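Local structure of basic membrane lipoprotein (Brucella melitensis biovar Abortus, 3S99) at residues Ile205-Thr219 and Ile230-Phe242. The protein binds adenine, probably also other purines such as guanine, and may be part of an ABC-type uptake system for them. Numbering follows the deposited sequence.
Sequences IDQGVDIITQHTDST and IKAFGQASDMIKF. With ADE (adenine), chain T.
I212 joins the parallel strands 211-214 and 231-236 through its backbone: its N donates to K231 O and its O accepts from F233 N, both at 3.0 Å. Beyond this ladder, waters take over the pairing. One links D210 O to K231 N; farther along, another accepts from Q214 N (2.7 Å) and also contacts T213 OG1 and F233 O. At the ligand end a water accepts from Q235 NE2 and adenine N6 and donates to D217 OD1, and this same oxygen lies 2.7 Å from adenine N1. Q235 sends CG away from its backbone N (chi1 175°) and bends at chi2, which brings NE2 over one face of the H215 ring; adenine N6 lies at that ring's edge, and E162 pairs with H215 NE2. Q214 ties down the loop after strand 211-214, which supplies H215 and D217 to the adenine pocket: its NE2 gives one N-H to S218 O, nearly straight at 175°, and the other to T216 O from above the carbonyl plane. Its CG rests against Q235 CB. I211 CG2 touches F233 CE2 at 3.5 Å, I212 CB meets A232 CB, and I230 lies alongside I205 and I212, its CG1 on I205 CG2 and its CG2 on I212 CG1. T219 CG2 sits over the F242 ring in a CH-pi contact, 3.9 Å from its centroid, and also touches M239 CE. The two strands belong to a beta-alpha-beta unit whose connecting helix 220-227 packs on I205, Q214 and A232, while helix 132-146 touches T213, H215, F233 and Q235; strands 151-156 and 247-253 continue the sheet beyond 211-214 and 231-236.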
# COMPACT_ATOMS: atom_id res chain seq x y z
N ILE A 205 -0.46 -13.96 -17.09
CA ILE A 205 0.71 -14.58 -17.72
C ILE A 205 0.29 -15.39 -18.95
O ILE A 205 0.98 -15.35 -19.96
CB ILE A 205 1.51 -15.47 -16.72
CG1 ILE A 205 2.10 -14.59 -15.59
CG2 ILE A 205 2.64 -16.18 -17.40
CD1 ILE A 205 2.22 -15.31 -14.25
N ASP A 206 -0.84 -16.08 -18.88
CA ASP A 206 -1.34 -16.83 -20.05
C ASP A 206 -1.69 -15.88 -21.19
O ASP A 206 -1.57 -16.25 -22.34
CB ASP A 206 -2.57 -17.69 -19.74
CG ASP A 206 -2.26 -18.86 -18.80
OD1 ASP A 206 -1.07 -19.18 -18.57
OD2 ASP A 206 -3.23 -19.45 -18.29
N GLN A 207 -2.11 -14.65 -20.85
CA GLN A 207 -2.44 -13.64 -21.85
C GLN A 207 -1.21 -12.87 -22.37
O GLN A 207 -1.36 -11.94 -23.16
CB GLN A 207 -3.46 -12.64 -21.30
CG GLN A 207 -4.86 -13.20 -21.04
CD GLN A 207 -5.70 -12.27 -20.20
OE1 GLN A 207 -5.70 -11.06 -20.41
NE2 GLN A 207 -6.42 -12.82 -19.21
N GLY A 208 -0.00 -13.22 -21.90
CA GLY A 208 1.26 -12.75 -22.51
C GLY A 208 2.00 -11.61 -21.81
O GLY A 208 2.95 -11.08 -22.39
N VAL A 209 1.57 -11.19 -20.61
CA VAL A 209 2.29 -10.11 -19.90
C VAL A 209 3.64 -10.64 -19.48
O VAL A 209 3.78 -11.83 -19.24
CB VAL A 209 1.54 -9.55 -18.66
CG1 VAL A 209 0.09 -9.14 -19.02
CG2 VAL A 209 1.61 -10.51 -17.47
N ASP A 210 4.65 -9.78 -19.39
CA ASP A 210 5.94 -10.26 -18.93
C ASP A 210 6.44 -9.62 -17.63
O ASP A 210 7.56 -9.89 -17.19
CB ASP A 210 6.96 -10.25 -20.09
CG ASP A 210 7.23 -8.86 -20.64
OD1 ASP A 210 6.71 -7.87 -20.09
OD2 ASP A 210 7.97 -8.76 -21.64
N ILE A 211 5.57 -8.83 -16.98
CA ILE A 211 5.78 -8.31 -15.62
C ILE A 211 4.47 -8.47 -14.82
O ILE A 211 3.39 -8.27 -15.36
CB ILE A 211 6.20 -6.79 -15.64
CG1 ILE A 211 7.51 -6.58 -16.42
CG2 ILE A 211 6.39 -6.25 -14.21
CD1 ILE A 211 8.79 -6.82 -15.60
N ILE A 212 4.57 -8.83 -13.54
CA ILE A 212 3.39 -8.95 -12.65
C ILE A 212 3.52 -8.00 -11.48
O ILE A 212 4.59 -7.84 -10.87
CB ILE A 212 3.19 -10.37 -12.12
CG1 ILE A 212 2.70 -11.31 -13.23
CG2 ILE A 212 2.21 -10.39 -10.94
CD1 ILE A 212 1.33 -10.95 -13.85
N THR A 213 2.43 -7.32 -11.18
CA THR A 213 2.38 -6.48 -10.02
C THR A 213 0.97 -6.49 -9.48
O THR A 213 0.01 -6.81 -10.21
CB THR A 213 2.78 -5.02 -10.41
OG1 THR A 213 3.02 -4.26 -9.21
CG2 THR A 213 1.70 -4.38 -11.19
N GLN A 214 0.82 -6.05 -8.24
CA GLN A 214 -0.48 -6.20 -7.54
C GLN A 214 -0.78 -5.12 -6.52
O GLN A 214 0.14 -4.48 -6.01
CB GLN A 214 -0.54 -7.54 -6.82
CG GLN A 214 0.27 -7.56 -5.54
CD GLN A 214 0.47 -8.93 -5.00
OE1 GLN A 214 0.91 -9.84 -5.72
NE2 GLN A 214 0.18 -9.10 -3.71
N HIS A 215 -2.07 -4.94 -6.22
CA HIS A 215 -2.50 -4.21 -5.03
C HIS A 215 -3.34 -5.06 -4.08
O HIS A 215 -4.14 -4.55 -3.29
CB HIS A 215 -3.26 -2.96 -5.44
CG HIS A 215 -3.16 -1.84 -4.46
ND1 HIS A 215 -2.85 -0.54 -4.85
CD2 HIS A 215 -3.40 -1.78 -3.12
CE1 HIS A 215 -2.87 0.25 -3.79
NE2 HIS A 215 -3.22 -0.47 -2.73
N THR A 216 -3.14 -6.38 -4.15
CA THR A 216 -3.69 -7.32 -3.17
C THR A 216 -2.59 -7.68 -2.16
O THR A 216 -1.41 -7.28 -2.31
CB THR A 216 -4.21 -8.55 -3.90
OG1 THR A 216 -3.13 -9.14 -4.66
CG2 THR A 216 -5.41 -8.15 -4.82
N ASP A 217 -2.96 -8.44 -1.13
CA ASP A 217 -2.19 -8.53 0.12
C ASP A 217 -1.20 -9.68 0.22
O ASP A 217 -0.32 -9.67 1.08
CB ASP A 217 -3.18 -8.62 1.30
CG ASP A 217 -3.95 -7.31 1.55
OD1 ASP A 217 -3.65 -6.30 0.83
OD2 ASP A 217 -4.82 -7.28 2.48
N SER A 218 -1.33 -10.69 -0.65
CA SER A 218 -0.63 -11.94 -0.40
C SER A 218 0.51 -12.20 -1.38
O SER A 218 0.64 -11.52 -2.40
CB SER A 218 -1.60 -13.14 -0.44
OG SER A 218 -1.72 -13.62 -1.76
N THR A 219 1.30 -13.20 -1.05
CA THR A 219 2.35 -13.70 -1.95
C THR A 219 1.87 -14.67 -3.05
O THR A 219 2.71 -15.24 -3.75
CB THR A 219 3.41 -14.48 -1.18
OG1 THR A 219 2.75 -15.43 -0.35
CG2 THR A 219 4.26 -13.55 -0.34
N ILE A 230 8.44 -15.39 -14.57
CA ILE A 230 8.00 -14.01 -14.87
C ILE A 230 8.37 -13.08 -13.72
O ILE A 230 8.09 -13.37 -12.56
CB ILE A 230 6.46 -13.94 -15.16
CG1 ILE A 230 6.13 -14.72 -16.44
CG2 ILE A 230 5.96 -12.50 -15.26
CD1 ILE A 230 6.87 -14.20 -17.70
N LYS A 231 9.02 -11.98 -14.06
CA LYS A 231 9.51 -11.05 -13.08
C LYS A 231 8.35 -10.21 -12.51
O LYS A 231 7.36 -9.94 -13.20
CB LYS A 231 10.65 -10.20 -13.67
CG LYS A 231 11.90 -11.07 -14.01
CD LYS A 231 13.17 -10.27 -14.19
CE LYS A 231 14.45 -11.17 -14.37
NZ LYS A 231 15.68 -10.41 -14.84
N ALA A 232 8.47 -9.84 -11.25
CA ALA A 232 7.33 -9.26 -10.52
C ALA A 232 7.76 -8.29 -9.43
O ALA A 232 8.94 -8.23 -9.06
CB ALA A 232 6.50 -10.42 -9.90
N PHE A 233 6.82 -7.53 -8.91
CA PHE A 233 7.10 -6.66 -7.74
C PHE A 233 6.38 -7.20 -6.51
O PHE A 233 5.21 -7.57 -6.58
CB PHE A 233 6.68 -5.22 -8.04
CG PHE A 233 7.39 -4.63 -9.27
CD1 PHE A 233 8.68 -4.13 -9.18
CD2 PHE A 233 6.76 -4.61 -10.51
CE1 PHE A 233 9.35 -3.59 -10.32
CE2 PHE A 233 7.38 -4.06 -11.63
CZ PHE A 233 8.68 -3.57 -11.55
N GLY A 234 7.07 -7.23 -5.38
CA GLY A 234 6.41 -7.49 -4.12
C GLY A 234 5.60 -6.31 -3.64
O GLY A 234 5.80 -5.18 -4.07
N GLN A 235 4.70 -6.60 -2.70
CA GLN A 235 3.73 -5.63 -2.22
C GLN A 235 3.72 -5.60 -0.71
O GLN A 235 3.51 -6.64 -0.10
CB GLN A 235 2.34 -6.05 -2.71
CG GLN A 235 1.13 -5.21 -2.20
CD GLN A 235 1.12 -3.76 -2.60
OE1 GLN A 235 2.04 -3.24 -3.29
NE2 GLN A 235 0.05 -3.07 -2.20
N ALA A 236 3.93 -4.43 -0.14
CA ALA A 236 3.83 -4.17 1.29
C ALA A 236 5.09 -4.64 1.99
O ALA A 236 5.66 -3.91 2.84
CB ALA A 236 2.58 -4.90 1.90
N SER A 237 5.46 -5.89 1.69
CA SER A 237 6.64 -6.53 2.25
C SER A 237 7.64 -6.84 1.17
O SER A 237 7.25 -7.01 0.01
CB SER A 237 6.24 -7.88 2.87
OG SER A 237 7.28 -8.30 3.76
N ASP A 238 8.91 -6.97 1.55
CA ASP A 238 9.91 -7.52 0.63
C ASP A 238 9.63 -9.01 0.49
O ASP A 238 9.82 -9.75 1.44
CB ASP A 238 11.34 -7.25 1.13
CG ASP A 238 12.41 -7.74 0.15
OD1 ASP A 238 12.05 -8.39 -0.86
OD2 ASP A 238 13.62 -7.48 0.41
N MET A 239 9.16 -9.43 -0.69
CA MET A 239 8.75 -10.82 -0.94
C MET A 239 9.81 -11.64 -1.66
O MET A 239 9.49 -12.67 -2.28
CB MET A 239 7.46 -10.86 -1.76
CG MET A 239 6.27 -10.22 -1.07
SD MET A 239 4.79 -10.24 -2.13
CE MET A 239 3.55 -9.92 -0.86
N ILE A 240 11.06 -11.20 -1.57
CA ILE A 240 12.17 -11.84 -2.28
C ILE A 240 12.25 -13.36 -1.99
O ILE A 240 12.49 -14.13 -2.93
CB ILE A 240 13.53 -11.16 -1.94
CG1 ILE A 240 14.67 -11.65 -2.85
CG2 ILE A 240 13.90 -11.35 -0.46
CD1 ILE A 240 14.61 -11.20 -4.29
N LYS A 241 12.03 -13.77 -0.73
CA LYS A 241 12.17 -15.19 -0.37
C LYS A 241 11.21 -16.08 -1.16
O LYS A 241 11.52 -17.25 -1.39
CB LYS A 241 11.97 -15.43 1.14
N PHE A 242 10.08 -15.52 -1.60
CA PHE A 242 9.10 -16.27 -2.41
C PHE A 242 9.36 -16.20 -3.92
O PHE A 242 8.65 -16.83 -4.70
CB PHE A 242 7.69 -15.74 -2.07
CG PHE A 242 7.32 -15.94 -0.65
CD1 PHE A 242 6.77 -17.14 -0.22
CD2 PHE A 242 7.55 -14.94 0.28
CE1 PHE A 242 6.43 -17.32 1.10
CE2 PHE A 242 7.22 -15.11 1.60
CZ PHE A 242 6.67 -16.29 2.02
N9 ADE T . -6.32 -0.73 3.19
C8 ADE T . -5.65 0.21 2.44
N7 ADE T . -4.74 -0.29 1.63
C5 ADE T . -4.88 -1.65 1.91
C6 ADE T . -4.20 -2.71 1.37
N6 ADE T . -3.25 -2.42 0.46
N1 ADE T . -4.52 -3.97 1.81
C2 ADE T . -5.49 -4.11 2.73
N3 ADE T . -6.21 -3.16 3.32
C4 ADE T . -5.84 -1.95 2.84
O HOH W 1 9.85 -11.25 -16.82
O HOH W 2 3.14 -5.68 -6.95
O HOH W 3 2.90 -9.02 -7.73
O HOH W 4 -1.62 -4.46 -0.58